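Long-range contacts in acyl-CoA dehydrogenase domain protein Tcur3483 (Thermomonospora curvata, PDB 6WY9), which probably oxidises acyl substrates at a CH-CH group with the help of bound FAD, as other members of the acyl-CoA dehydrogenase family do: residues E48-G53 and V365-I370; T160-D165 and C191-E196; L310-M315 and G330-Y335. All coordinates share one frame; numbering follows the deposited sequence. Where two conformers were deposited one is given.

How the contacts relate
The three contacts lie well apart and never touch. Contact 1 joins the N-terminal and C-terminal parts of the chain, 312 residues apart in sequence, and the other two fall within the span it bridges. Contact 2, in the middle domain, is on the other side of the chain's centre, with its own centre about 43 Å from that of contact 1. Contact 3 pairs two successive C-terminal helices; its centre is about 27 Å from that of contact 1 and about 36 Å from that of contact 2. In contact 2 the Thr160 side chain is about 10 Å from the reduced flavin cofactor, too far to touch it. Contacts 1 and 3 are away from the annotated flavin site.

Contact 1: E48-G53 and V365-I370; sequences ERRRVG and VLAGQI
Arg50 lays the middle of its side chain over the turn at Ala367 and against Gln369. Its CD sits 3.3 Å from Ala367 O and 3.9 Å from Ala367 CB, while CG meets Gln369 CG at 4.1 Å as the two side chains run past each other in opposite directions. CG of Arg50 stands trans to its own backbone N (chi1 -156°), and further bends turn the guanidinium aside, where NH2 forms a salt bridge with Glu360. Arg50 NE, buried here, has no partner in the model. Arg49 reaches the other end of Gln369: the two side chains cross at about a right angle, with guanidinium and amide planes 52° apart and NH2 of Arg49 3.5 Å from Gln369 NE2. Both nitrogens are donors, so this is contact without a hydrogen bond. The amide is held from its own side instead. Gln369 NE2 donates to Leu366 O at 3.1 Å, the acceptor in the amide plane but the donor well above the carbonyl plane; Gln369 N bonds to the same oxygen from the opposite face. Gln369 OE1 accepts from Arg271 of helix 263-286. These bonds fix the rotation of the amide, and the apolar stem of Gln369 is left to carry the packing against Arg50. Leu366, Ala367 and Gly368 all have positive phi, a left-handed turn that ends at Gly368, the N-cap of the next helix. The contact thus sets the side of helix 47-55 against the start of helix 369-380, with Leu366 and Ile370 resting on Val279 of helix 263-286 behind it.

Contact 2: T160-D165 and C191-E196; sequences TRAVRD and CRTDPE
Arg192 starts its side chain against Thr160: CB lies 3.4 Å from Thr160 O. With CG anti to the backbone N (chi1 175°) the chain first leaves the backbone, then curls at its next two torsions, its stem touching Ile203, and carries the guanidinium off the contact. NE is hydrogen-bonded to a residue adjoining the segments. At the tip NH1 donates to Leu158 O and Ala156 O and NH2 to Lys199 O, so three main-chain carbonyls grip the two terminal nitrogens. The backbone of the same residue makes the join. Arg192 N donates to Thr160 O at 2.6 Å in an almost straight bond (169°), and Arg192 O accepts from Ala162 N at 3.1 Å. Beside these bonds, Ala162 CB packs on Cys191 CB at 3.8 Å and on Thr193 CG2 at 4.1 Å, with Ile206 of strand 203-209 covering both Ala162 and Cys191. Two bonds flanking Arg161 from one partner residue are the signature of a parallel bridge, here a single one. It ties strand 161-164, at the margin of an antiparallel sheet, to the end of strand 186-192 in a second, mixed sheet, within the beta-rich middle domain of the acyl-CoA dehydrogenase fold.

Contact 3: L310-M315 and G330-Y335; sequences LLNWKM and GATKAY
This is a buried side-to-side packing of two long helices, 292-321 and 326-350, which follow each other as a helical hairpin in the C-terminal domain. The short segments run roughly antiparallel, at 144°, with axes 9.9 Å apart, and Leu311 and Thr332 have the closest CA atoms, 6.3 Å. Thr332 is the wedge: it points into the other helix and its two branches meet different residues. OG1 touches Met315 CG at 3.0 Å, tight for a carbon and an oxygen, with CE of the folded methionine also close by; the hydroxyl is hydrogen-bonded to Asp328 O, one turn back in its own helix. The methyl CG2, trans to the backbone N, reaches Asn312 OD1 at 3.3 Å and Leu311 CB at 4.1 Å. A water bridges the helices beside it, donating to Asn312 OD1 and to Thr332 O, both at 3.0 Å, and so links the Asn312 amide to the main chain of the other helix. One turn after Thr332, Tyr335 CD2 meets Leu311 CD1 at 3.9 Å, the two side chains at about a right angle. Cutting Met315 back to an alanine would probably open a gap beside Thr332, taking away the carbons that cover its hydroxyl and the contact with Leu324 in the connecting loop. Tyr335 continues toward helix 292-321, its OH bonded to Lys304 O and its ring against Ala307 and Met308. Apolar side chains of another protein chain pack on Leu310, Leu311 and Lys314, while Ala331 and Ala334 face helix 387-399.

Contact 1: E48-G53 and V365-I370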
ATOM      1  N   GLU A  48       7.320 -29.720  21.977  0.90133.49           N
ATOM      2  CA  GLU A  48       8.588 -30.058  21.342  0.90130.62           C
ATOM      3  C   GLU A  48       8.565 -29.733  19.856  0.90125.67           C
ATOM      4  O   GLU A  48       9.542 -29.203  19.316  0.90126.77           O
ATOM      5  CB  GLU A  48       8.915 -31.534  21.558  0.90129.69           C
ATOM      6  CG  GLU A  48       9.251 -31.890  22.996  0.90132.02           C
ATOM      7  CD  GLU A  48       9.852 -33.282  23.129  0.90127.80           C
ATOM      8  OE1 GLU A  48      10.501 -33.752  22.169  0.90120.74           O
ATOM      9  OE2 GLU A  48       9.664 -33.913  24.191  0.90129.50           O
ATOM     10  N   ARG A  49       7.452 -30.032  19.180  0.95119.70           N
ATOM     11  CA  ARG A  49       7.352 -29.750  17.751  0.95111.96           C
ATOM     12  C   ARG A  49       7.603 -28.271  17.456  0.95110.14           C
ATOM     13  O   ARG A  49       8.429 -27.927  16.602  0.95111.85           O
ATOM     14  CB  ARG A  49       5.982 -30.184  17.224  0.95108.40           C
ATOM     15  CG  ARG A  49       4.790 -29.431  17.829  0.95108.33           C
ATOM     16  CD  ARG A  49       3.616 -29.302  16.856  0.95103.43           C
ATOM     17  NE  ARG A  49       2.797 -28.146  17.197  0.95102.99           N
ATOM     18  CZ  ARG A  49       3.096 -26.896  16.847  0.95101.41           C
ATOM     19  NH1 ARG A  49       4.189 -26.645  16.130  0.95 98.57           N
ATOM     20  NH2 ARG A  49       2.303 -25.897  17.217  0.95103.31           N
ATOM     21  N   ARG A  50       6.882 -27.380  18.146  0.86105.95           N
ATOM     22  CA  ARG A  50       7.072 -25.943  17.977  0.86100.78           C
ATOM     23  C   ARG A  50       8.422 -25.471  18.515  0.86104.47           C
ATOM     24  O   ARG A  50       8.825 -24.338  18.227  0.86106.37           O
ATOM     25  CB  ARG A  50       5.918 -25.183  18.659  0.86 95.40           C
ATOM     26  CG  ARG A  50       5.663 -23.780  18.111  0.86 90.83           C
ATOM     27  CD  ARG A  50       5.303 -22.754  19.203  0.86 91.72           C
ATOM     28  NE  ARG A  50       6.203 -22.831  20.352  0.86 92.92           N
ATOM     29  CZ  ARG A  50       7.509 -22.559  20.314  0.86 92.67           C
ATOM     30  NH1 ARG A  50       8.088 -22.202  19.176  0.86 89.64           N
ATOM     31  NH2 ARG A  50       8.245 -22.656  21.416  0.86 95.84           N
ATOM     32  N   ARG A  51       9.128 -26.308  19.280  0.85106.61           N
ATOM     33  CA  ARG A  51      10.476 -25.999  19.754  0.85110.35           C
ATOM     34  C   ARG A  51      11.554 -26.366  18.733  0.85110.27           C
ATOM     35  O   ARG A  51      12.482 -25.578  18.512  0.85111.28           O
ATOM     36  CB  ARG A  51      10.740 -26.712  21.086  0.85111.40           C
ATOM     37  CG  ARG A  51      10.221 -25.965  22.311  0.85115.14           C
ATOM     38  CD  ARG A  51      11.338 -25.174  22.987  0.85117.73           C
ATOM     39  NE  ARG A  51      11.979 -25.900  24.089  0.85118.80           N
ATOM     40  CZ  ARG A  51      13.125 -26.576  23.997  0.85116.22           C
ATOM     41  NH1 ARG A  51      13.613 -27.192  25.065  0.85118.35           N
ATOM     42  NH2 ARG A  51      13.786 -26.640  22.849  0.85112.21           N
ATOM     43  N   VAL A  52      11.460 -27.545  18.108  0.94109.22           N
ATOM     44  CA  VAL A  52      12.414 -27.902  17.057  0.94108.01           C
ATOM     45  C   VAL A  52      12.102 -27.157  15.763  0.94109.52           C
ATOM     46  O   VAL A  52      13.004 -26.920  14.947  0.94111.04           O
ATOM     47  CB  VAL A  52      12.438 -29.425  16.823  0.94103.66           C
ATOM     48  CG1 VAL A  52      13.219 -30.132  17.921  0.94104.37           C
ATOM     49  CG2 VAL A  52      11.035 -29.962  16.750  0.94101.76           C
ATOM     50  N   GLY A  53      10.836 -26.785  15.548  0.89109.46           N
ATOM     51  CA  GLY A  53      10.483 -25.997  14.379  0.89109.85           C
ATOM     52  C   GLY A  53      10.995 -24.570  14.439  0.89115.25           C
ATOM     53  O   GLY A  53      11.310 -23.979  13.402  0.89113.33           O
ATOM     54  N   VAL A 365      -2.040 -17.649  21.711  1.00 44.62           N
ATOM     55  CA  VAL A 365      -3.041 -18.293  20.860  1.00 48.26           C
ATOM     56  C   VAL A 365      -2.306 -19.070  19.782  1.00 47.04           C
ATOM     57  O   VAL A 365      -1.319 -18.579  19.214  1.00 45.64           O
ATOM     58  CB  VAL A 365      -4.023 -17.274  20.245  1.00 52.13           C
ATOM     59  CG1 VAL A 365      -5.031 -16.825  21.288  1.00 54.22           C
ATOM     60  CG2 VAL A 365      -3.262 -16.069  19.817  1.00 54.56           C
ATOM     61  N   LEU A 366      -2.777 -20.286  19.510  1.00 46.07           N
ATOM     62  CA  LEU A 366      -2.132 -21.126  18.514  1.00 46.08           C
ATOM     63  C   LEU A 366      -0.655 -21.272  18.863  1.00 46.57           C
ATOM     64  O   LEU A 366       0.225 -21.177  18.004  1.00 46.80           O
ATOM     65  CB  LEU A 366      -2.341 -20.547  17.104  1.00 46.31           C
ATOM     66  CG  LEU A 366      -3.824 -20.446  16.678  1.00 47.45           C
ATOM     67  CD1 LEU A 366      -4.023 -19.620  15.366  1.00 45.27           C
ATOM     68  CD2 LEU A 366      -4.449 -21.853  16.545  1.00 49.00           C
ATOM     69  N   ALA A 367      -0.385 -21.469  20.164  1.00 44.14           N
ATOM     70  CA  ALA A 367       0.956 -21.651  20.716  1.00 44.67           C
ATOM     71  C   ALA A 367       1.898 -20.479  20.396  1.00 43.50           C
ATOM     72  O   ALA A 367       3.111 -20.657  20.403  1.00 44.10           O
ATOM     73  CB  ALA A 367       1.585 -22.974  20.244  1.00 45.38           C
ATOM     74  N   GLY A 368       1.373 -19.279  20.116  1.00 42.56           N
ATOM     75  CA  GLY A 368       2.211 -18.130  19.793  1.00 43.11           C
ATOM     76  C   GLY A 368       2.863 -18.175  18.425  1.00 42.82           C
ATOM     77  O   GLY A 368       3.780 -17.387  18.167  1.00 40.43           O
ATOM     78  N   GLN A 369       2.418 -19.075  17.537  1.00 42.72           N
ATOM     79  CA  GLN A 369       3.120 -19.289  16.267  1.00 44.02           C
ATOM     80  C   GLN A 369       3.131 -18.035  15.400  1.00 41.56           C
ATOM     81  O   GLN A 369       4.115 -17.758  14.701  1.00 41.89           O
ATOM     82  CB  GLN A 369       2.461 -20.436  15.492  1.00 44.38           C
ATOM     83  CG  GLN A 369       2.695 -21.776  16.110  1.00 48.37           C
ATOM     84  CD  GLN A 369       1.971 -22.837  15.302  1.00 51.23           C
ATOM     85  OE1 GLN A 369       2.500 -23.355  14.317  1.00 53.20           O
ATOM     86  NE2 GLN A 369       0.738 -23.118  15.682  1.00 49.87           N
ATOM     87  N   ILE A 370       2.012 -17.328  15.345  1.00 39.32           N
ATOM     88  CA  ILE A 370       1.957 -16.157  14.470  1.00 39.17           C
ATOM     89  C   ILE A 370       2.794 -15.029  15.054  1.00 39.85           C
ATOM     90  O   ILE A 370       3.435 -14.260  14.320  1.00 39.94           O
ATOM     91  CB  ILE A 370       0.503 -15.729  14.240  1.00 39.60           C
ATOM     92  CG1 ILE A 370      -0.220 -16.827  13.415  1.00 41.52           C
ATOM     93  CG2 ILE A 370       0.474 -14.352  13.493  1.00 38.17           C
ATOM     94  CD1 ILE A 370      -1.760 -16.781  13.493  1.00 42.38           C
TER

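Contact 2: T160-D165 and C191-E196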
ATOM      1  N   THR A 160      36.340 -15.058   0.171  1.00 55.74           N
ATOM      2  CA  THR A 160      36.874 -16.303   0.714  1.00 55.36           C
ATOM      3  C   THR A 160      37.631 -17.002  -0.407  1.00 56.05           C
ATOM      4  O   THR A 160      37.091 -17.212  -1.495  1.00 54.84           O
ATOM      5  CB  THR A 160      35.751 -17.205   1.264  1.00 53.97           C
ATOM      6  OG1 THR A 160      35.160 -16.612   2.428  1.00 51.69           O
ATOM      7  CG2 THR A 160      36.306 -18.609   1.638  1.00 55.67           C
ATOM      8  N   ARG A 161      38.885 -17.331  -0.166  1.00 57.82           N
ATOM      9  CA  ARG A 161      39.755 -17.778  -1.239  1.00 62.97           C
ATOM     10  C   ARG A 161      40.115 -19.243  -1.053  1.00 64.12           C
ATOM     11  O   ARG A 161      40.241 -19.738   0.071  1.00 65.91           O
ATOM     12  CB  ARG A 161      41.040 -16.943  -1.314  1.00 66.46           C
ATOM     13  CG  ARG A 161      42.043 -17.291  -0.249  1.00 70.88           C
ATOM     14  CD  ARG A 161      43.412 -16.649  -0.505  1.00 75.59           C
ATOM     15  NE  ARG A 161      44.443 -17.153   0.409  1.00 80.46           N
ATOM     16  CZ  ARG A 161      45.014 -16.440   1.380  1.00 83.29           C
ATOM     17  NH1 ARG A 161      44.670 -15.176   1.576  1.00 83.34           N
ATOM     18  NH2 ARG A 161      45.938 -16.988   2.157  1.00 85.81           N
ATOM     19  N   ALA A 162      40.275 -19.926  -2.181  1.00 62.87           N
ATOM     20  CA  ALA A 162      40.745 -21.298  -2.209  1.00 62.76           C
ATOM     21  C   ALA A 162      41.864 -21.334  -3.232  1.00 67.18           C
ATOM     22  O   ALA A 162      41.634 -21.012  -4.403  1.00 67.56           O
ATOM     23  CB  ALA A 162      39.622 -22.271  -2.577  1.00 59.19           C
ATOM     24  N   VAL A 163      43.076 -21.674  -2.787  1.00 70.96           N
ATOM     25  CA  VAL A 163      44.267 -21.639  -3.628  1.00 75.27           C
ATOM     26  C   VAL A 163      44.763 -23.062  -3.860  1.00 76.88           C
ATOM     27  O   VAL A 163      44.782 -23.879  -2.934  1.00 76.01           O
ATOM     28  CB  VAL A 163      45.384 -20.781  -2.996  1.00 80.26           C
ATOM     29  CG1 VAL A 163      44.928 -19.358  -2.787  1.00 77.93           C
ATOM     30  CG2 VAL A 163      45.850 -21.397  -1.684  1.00 83.81           C
ATOM     31  N   ARG A 164      45.182 -23.350  -5.090  1.00 79.12           N
ATOM     32  CA  ARG A 164      45.706 -24.675  -5.415  1.00 84.67           C
ATOM     33  C   ARG A 164      47.072 -24.896  -4.772  1.00 88.05           C
ATOM     34  O   ARG A 164      47.972 -24.062  -4.907  1.00 89.70           O
ATOM     35  CB  ARG A 164      45.839 -24.831  -6.925  1.00 87.43           C
ATOM     36  CG  ARG A 164      44.719 -25.552  -7.594  1.00 86.78           C
ATOM     37  CD  ARG A 164      45.167 -26.936  -7.946  1.00 89.56           C
ATOM     38  NE  ARG A 164      44.408 -27.450  -9.072  1.00 89.76           N
ATOM     39  CZ  ARG A 164      44.514 -28.690  -9.514  1.00 92.83           C
ATOM     40  NH1 ARG A 164      43.784 -29.095 -10.546  1.00 94.29           N
ATOM     41  NH2 ARG A 164      45.346 -29.527  -8.909  1.00 94.82           N
ATOM     42  N   ASP A 165      47.237 -26.016  -4.082  1.00 89.77           N
ATOM     43  CA  ASP A 165      48.548 -26.396  -3.572  1.00 94.20           C
ATOM     44  C   ASP A 165      49.113 -27.600  -4.292  1.00 98.12           C
ATOM     45  O   ASP A 165      50.315 -27.648  -4.573  1.00103.24           O
ATOM     46  CB  ASP A 165      48.484 -26.692  -2.071  1.00 96.12           C
ATOM     47  CG  ASP A 165      49.869 -26.876  -1.441  1.00102.28           C
ATOM     48  OD1 ASP A 165      50.848 -27.162  -2.161  1.00106.63           O
ATOM     49  OD2 ASP A 165      49.980 -26.732  -0.208  1.00103.20           O
ATOM     50  N   CYS A 191      33.734 -20.106  -3.031  1.00 53.93           N
ATOM     51  CA  CYS A 191      35.084 -19.579  -2.851  1.00 57.63           C
ATOM     52  C   CYS A 191      35.572 -18.897  -4.124  1.00 56.29           C
ATOM     53  O   CYS A 191      35.218 -19.293  -5.240  1.00 57.65           O
ATOM     54  CB  CYS A 191      36.128 -20.683  -2.516  1.00 64.88           C
ATOM     55  SG  CYS A 191      35.782 -21.804  -1.151  1.00 68.71           S
ATOM     56  N   ARG A 192      36.445 -17.908  -3.938  1.00 54.60           N
ATOM     57  CA  ARG A 192      37.204 -17.281  -5.028  1.00 56.24           C
ATOM     58  C   ARG A 192      38.403 -18.152  -5.400  1.00 57.61           C
ATOM     59  O   ARG A 192      39.358 -18.281  -4.625  1.00 57.95           O
ATOM     60  CB  ARG A 192      37.666 -15.887  -4.618  1.00 53.81           C
ATOM     61  CG  ARG A 192      38.582 -15.169  -5.646  1.00 56.91           C
ATOM     62  CD  ARG A 192      37.766 -14.490  -6.736  1.00 57.68           C
ATOM     63  NE  ARG A 192      36.564 -13.893  -6.163  1.00 55.82           N
ATOM     64  CZ  ARG A 192      35.451 -13.594  -6.832  1.00 55.92           C
ATOM     65  NH1 ARG A 192      34.406 -13.106  -6.177  1.00 52.52           N
ATOM     66  NH2 ARG A 192      35.358 -13.802  -8.144  1.00 57.26           N
ATOM     67  N   THR A 193      38.367 -18.748  -6.592  1.00 61.26           N
ATOM     68  CA  THR A 193      39.479 -19.566  -7.072  1.00 64.75           C
ATOM     69  C   THR A 193      40.354 -18.859  -8.111  1.00 66.64           C
ATOM     70  O   THR A 193      41.501 -19.283  -8.350  1.00 67.86           O
ATOM     71  CB  THR A 193      38.935 -20.897  -7.644  1.00 68.00           C
ATOM     72  OG1 THR A 193      37.787 -20.655  -8.474  1.00 67.31           O
ATOM     73  CG2 THR A 193      38.489 -21.835  -6.510  1.00 67.06           C
ATOM     74  N   ASP A 194      39.876 -17.787  -8.727  1.00 67.56           N
ATOM     75  CA  ASP A 194      40.687 -17.073  -9.713  1.00 73.18           C
ATOM     76  C   ASP A 194      40.568 -15.586  -9.442  1.00 77.54           C
ATOM     77  O   ASP A 194      39.613 -14.939  -9.906  1.00 76.65           O
ATOM     78  CB  ASP A 194      40.282 -17.392 -11.142  1.00 73.61           C
ATOM     79  CG  ASP A 194      41.181 -16.701 -12.164  1.00 76.22           C
ATOM     80  OD1 ASP A 194      41.958 -15.798 -11.779  1.00 76.34           O
ATOM     81  OD2 ASP A 194      41.121 -17.072 -13.349  1.00 78.17           O
ATOM     82  N   PRO A 195      41.529 -15.001  -8.727  1.00 83.64           N
ATOM     83  CA  PRO A 195      41.382 -13.608  -8.300  1.00 84.78           C
ATOM     84  C   PRO A 195      41.494 -12.608  -9.436  1.00 86.09           C
ATOM     85  O   PRO A 195      41.236 -11.425  -9.206  1.00 86.22           O
ATOM     86  CB  PRO A 195      42.526 -13.427  -7.289  1.00 87.23           C
ATOM     87  CG  PRO A 195      43.350 -14.738  -7.340  1.00 89.36           C
ATOM     88  CD  PRO A 195      42.903 -15.490  -8.542  1.00 88.68           C
ATOM     89  N   GLU A 196      41.872 -13.028 -10.643  1.00 86.72           N
ATOM     90  CA  GLU A 196      42.018 -12.097 -11.750  1.00 87.21           C
ATOM     91  C   GLU A 196      40.852 -12.125 -12.731  1.00 81.49           C
ATOM     92  O   GLU A 196      40.793 -11.270 -13.614  1.00 80.39           O
ATOM     93  CB  GLU A 196      43.332 -12.367 -12.503  1.00 96.33           C
ATOM     94  CG  GLU A 196      44.597 -12.141 -11.671  1.00104.65           C
ATOM     95  CD  GLU A 196      45.176 -10.726 -11.789  1.00113.19           C
ATOM     96  OE1 GLU A 196      44.879  -9.874 -10.923  1.00114.01           O
ATOM     97  OE2 GLU A 196      45.949 -10.467 -12.745  1.00118.85           O
TER

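Contact 3: L310-M315 and G330-Y335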
ATOM      1  N   LEU A 310      -1.262 -20.116  -6.023  1.00 40.20           N
ATOM      2  CA  LEU A 310      -1.359 -20.471  -7.434  1.00 41.52           C
ATOM      3  C   LEU A 310      -0.072 -20.126  -8.177  1.00 40.76           C
ATOM      4  O   LEU A 310       0.406 -20.915  -9.008  1.00 42.10           O
ATOM      5  CB  LEU A 310      -2.562 -19.769  -8.059  1.00 42.15           C
ATOM      6  CG  LEU A 310      -3.930 -20.308  -7.647  1.00 43.10           C
ATOM      7  CD1 LEU A 310      -5.016 -19.357  -8.120  1.00 43.78           C
ATOM      8  CD2 LEU A 310      -4.155 -21.662  -8.215  1.00 45.69           C
ATOM      9  N   LEU A 311       0.516 -18.978  -7.870  1.00 40.27           N
ATOM     10  CA  LEU A 311       1.805 -18.646  -8.477  1.00 40.79           C
ATOM     11  C   LEU A 311       2.881 -19.650  -8.050  1.00 42.36           C
ATOM     12  O   LEU A 311       3.645 -20.133  -8.884  1.00 41.03           O
ATOM     13  CB  LEU A 311       2.180 -17.223  -8.099  1.00 37.53           C
ATOM     14  CG  LEU A 311       1.338 -16.117  -8.728  1.00 37.11           C
ATOM     15  CD1 LEU A 311       1.783 -14.800  -8.108  1.00 35.15           C
ATOM     16  CD2 LEU A 311       1.554 -16.113 -10.265  1.00 40.51           C
ATOM     17  N   ASN A 312       2.908 -20.019  -6.749  1.00 44.21           N
ATOM     18  CA  ASN A 312       3.868 -21.019  -6.263  1.00 45.23           C
ATOM     19  C   ASN A 312       3.726 -22.332  -7.005  1.00 48.00           C
ATOM     20  O   ASN A 312       4.727 -22.962  -7.398  1.00 47.92           O
ATOM     21  CB  ASN A 312       3.681 -21.240  -4.756  1.00 44.60           C
ATOM     22  CG  ASN A 312       4.188 -20.091  -3.972  1.00 44.63           C
ATOM     23  OD1 ASN A 312       4.830 -19.217  -4.553  1.00 43.30           O
ATOM     24  ND2 ASN A 312       3.914 -20.052  -2.661  1.00 43.91           N
ATOM     25  N   TRP A 313       2.487 -22.753  -7.233  1.00 50.43           N
ATOM     26  CA  TRP A 313       2.257 -24.014  -7.926  0.57 55.97           C
ATOM     27  C   TRP A 313       2.808 -23.968  -9.352  1.00 56.25           C
ATOM     28  O   TRP A 313       3.576 -24.851  -9.766  1.00 55.58           O
ATOM     29  CB  TRP A 313       0.763 -24.347  -7.912  0.57 58.32           C
ATOM     30  CG  TRP A 313       0.476 -25.649  -8.538  0.57 64.34           C
ATOM     31  CD1 TRP A 313      -0.220 -25.871  -9.682  0.57 67.11           C
ATOM     32  CD2 TRP A 313       0.905 -26.932  -8.069  0.57 67.30           C
ATOM     33  NE1 TRP A 313      -0.272 -27.227  -9.951  0.57 69.79           N
ATOM     34  CE2 TRP A 313       0.416 -27.895  -8.975  0.57 69.91           C
ATOM     35  CE3 TRP A 313       1.644 -27.362  -6.964  0.57 67.13           C
ATOM     36  CZ2 TRP A 313       0.647 -29.256  -8.811  0.57 72.95           C
ATOM     37  CZ3 TRP A 313       1.867 -28.712  -6.802  0.57 69.96           C
ATOM     38  CH2 TRP A 313       1.376 -29.643  -7.721  0.57 72.66           C
ATOM     39  N   LYS A 314       2.420 -22.953 -10.125  1.00 57.62           N
ATOM     40  CA  LYS A 314       2.993 -22.790 -11.461  1.00 62.22           C
ATOM     41  C   LYS A 314       4.522 -22.786 -11.419  1.00 61.75           C
ATOM     42  O   LYS A 314       5.180 -23.473 -12.208  1.00 63.18           O
ATOM     43  CB  LYS A 314       2.492 -21.500 -12.094  1.00 65.56           C
ATOM     44  CG  LYS A 314       1.020 -21.410 -12.386  1.00 69.93           C
ATOM     45  CD  LYS A 314       0.774 -20.052 -13.069  1.00 72.80           C
ATOM     46  CE  LYS A 314       1.586 -19.878 -14.394  1.00 76.81           C
ATOM     47  NZ  LYS A 314       1.796 -18.405 -14.727  1.00 77.04           N
ATOM     48  N   MET A 315       5.111 -22.029 -10.490  1.00 59.48           N
ATOM     49  CA  MET A 315       6.571 -21.919 -10.498  1.00 60.33           C
ATOM     50  C   MET A 315       7.265 -23.219 -10.071  1.00 57.90           C
ATOM     51  O   MET A 315       8.322 -23.560 -10.610  1.00 58.11           O
ATOM     52  CB  MET A 315       6.991 -20.729  -9.650  1.00 63.37           C
ATOM     53  CG  MET A 315       6.390 -19.423 -10.227  1.00 67.54           C
ATOM     54  SD  MET A 315       6.302 -19.285 -12.073  1.00 72.89           S
ATOM     55  CE  MET A 315       4.979 -18.047 -12.241  1.00 74.21           C
ATOM     56  N   GLY A 330      11.711 -14.420  -9.806  1.00 42.27           N
ATOM     57  CA  GLY A 330      11.827 -13.234  -8.996  1.00 39.92           C
ATOM     58  C   GLY A 330      10.475 -12.651  -8.623  1.00 39.47           C
ATOM     59  O   GLY A 330      10.273 -12.233  -7.485  1.00 38.08           O
ATOM     60  N   ALA A 331       9.540 -12.581  -9.584  1.00 38.49           N
ATOM     61  CA  ALA A 331       8.228 -12.011  -9.249  1.00 38.34           C
ATOM     62  C   ALA A 331       7.528 -12.874  -8.200  1.00 38.08           C
ATOM     63  O   ALA A 331       6.946 -12.360  -7.234  1.00 37.77           O
ATOM     64  CB  ALA A 331       7.363 -11.895 -10.524  1.00 38.99           C
ATOM     65  N   THR A 332       7.596 -14.196  -8.368  1.00 39.28           N
ATOM     66  CA  THR A 332       6.883 -15.080  -7.444  1.00 41.05           C
ATOM     67  C   THR A 332       7.497 -15.048  -6.056  1.00 39.96           C
ATOM     68  O   THR A 332       6.779 -15.037  -5.057  1.00 36.99           O
ATOM     69  CB  THR A 332       6.914 -16.515  -7.946  1.00 43.83           C
ATOM     70  OG1 THR A 332       6.293 -16.577  -9.225  1.00 45.73           O
ATOM     71  CG2 THR A 332       6.130 -17.439  -6.943  1.00 45.72           C
ATOM     72  N   LYS A 333       8.832 -15.077  -5.977  1.00 40.15           N
ATOM     73  CA  LYS A 333       9.463 -15.031  -4.654  1.00 40.68           C
ATOM     74  C   LYS A 333       9.216 -13.685  -3.983  1.00 40.20           C
ATOM     75  O   LYS A 333       8.920 -13.618  -2.777  1.00 40.69           O
ATOM     76  CB  LYS A 333      10.958 -15.346  -4.803  1.00 42.50           C
ATOM     77  CG  LYS A 333      11.779 -15.495  -3.515  1.00 44.47           C
ATOM     78  CD  LYS A 333      12.120 -14.131  -2.916  1.00 43.86           C
ATOM     79  CE  LYS A 333      13.202 -14.257  -1.823  1.00 44.65           C
ATOM     80  NZ  LYS A 333      13.460 -12.917  -1.175  1.00 43.30           N
ATOM     81  N   ALA A 334       9.344 -12.577  -4.714  1.00 37.28           N
ATOM     82  CA  ALA A 334       9.137 -11.313  -4.009  1.00 35.82           C
ATOM     83  C   ALA A 334       7.678 -11.174  -3.570  1.00 35.58           C
ATOM     84  O   ALA A 334       7.391 -10.745  -2.437  1.00 34.64           O
ATOM     85  CB  ALA A 334       9.567 -10.124  -4.883  1.00 35.70           C
ATOM     86  N   TYR A 335       6.735 -11.532  -4.449  1.00 35.82           N
ATOM     87  CA  TYR A 335       5.324 -11.453  -4.070  1.00 35.42           C
ATOM     88  C   TYR A 335       5.027 -12.362  -2.868  1.00 35.03           C
ATOM     89  O   TYR A 335       4.393 -11.930  -1.885  1.00 34.18           O
ATOM     90  CB  TYR A 335       4.416 -11.843  -5.257  1.00 36.15           C
ATOM     91  CG  TYR A 335       2.966 -11.889  -4.793  1.00 36.67           C
ATOM     92  CD1 TYR A 335       2.303 -10.704  -4.462  1.00 35.60           C
ATOM     93  CD2 TYR A 335       2.299 -13.117  -4.603  1.00 36.53           C
ATOM     94  CE1 TYR A 335       0.980 -10.732  -3.992  1.00 36.39           C
ATOM     95  CE2 TYR A 335       0.988 -13.151  -4.133  1.00 37.16           C
ATOM     96  CZ  TYR A 335       0.337 -11.963  -3.812  1.00 36.36           C
ATOM     97  OH  TYR A 335      -0.971 -11.995  -3.324  1.00 34.61           O
TER
HETATM   98  O   HOH W   1       4.040 -16.278  -4.577  1.00 40.16           O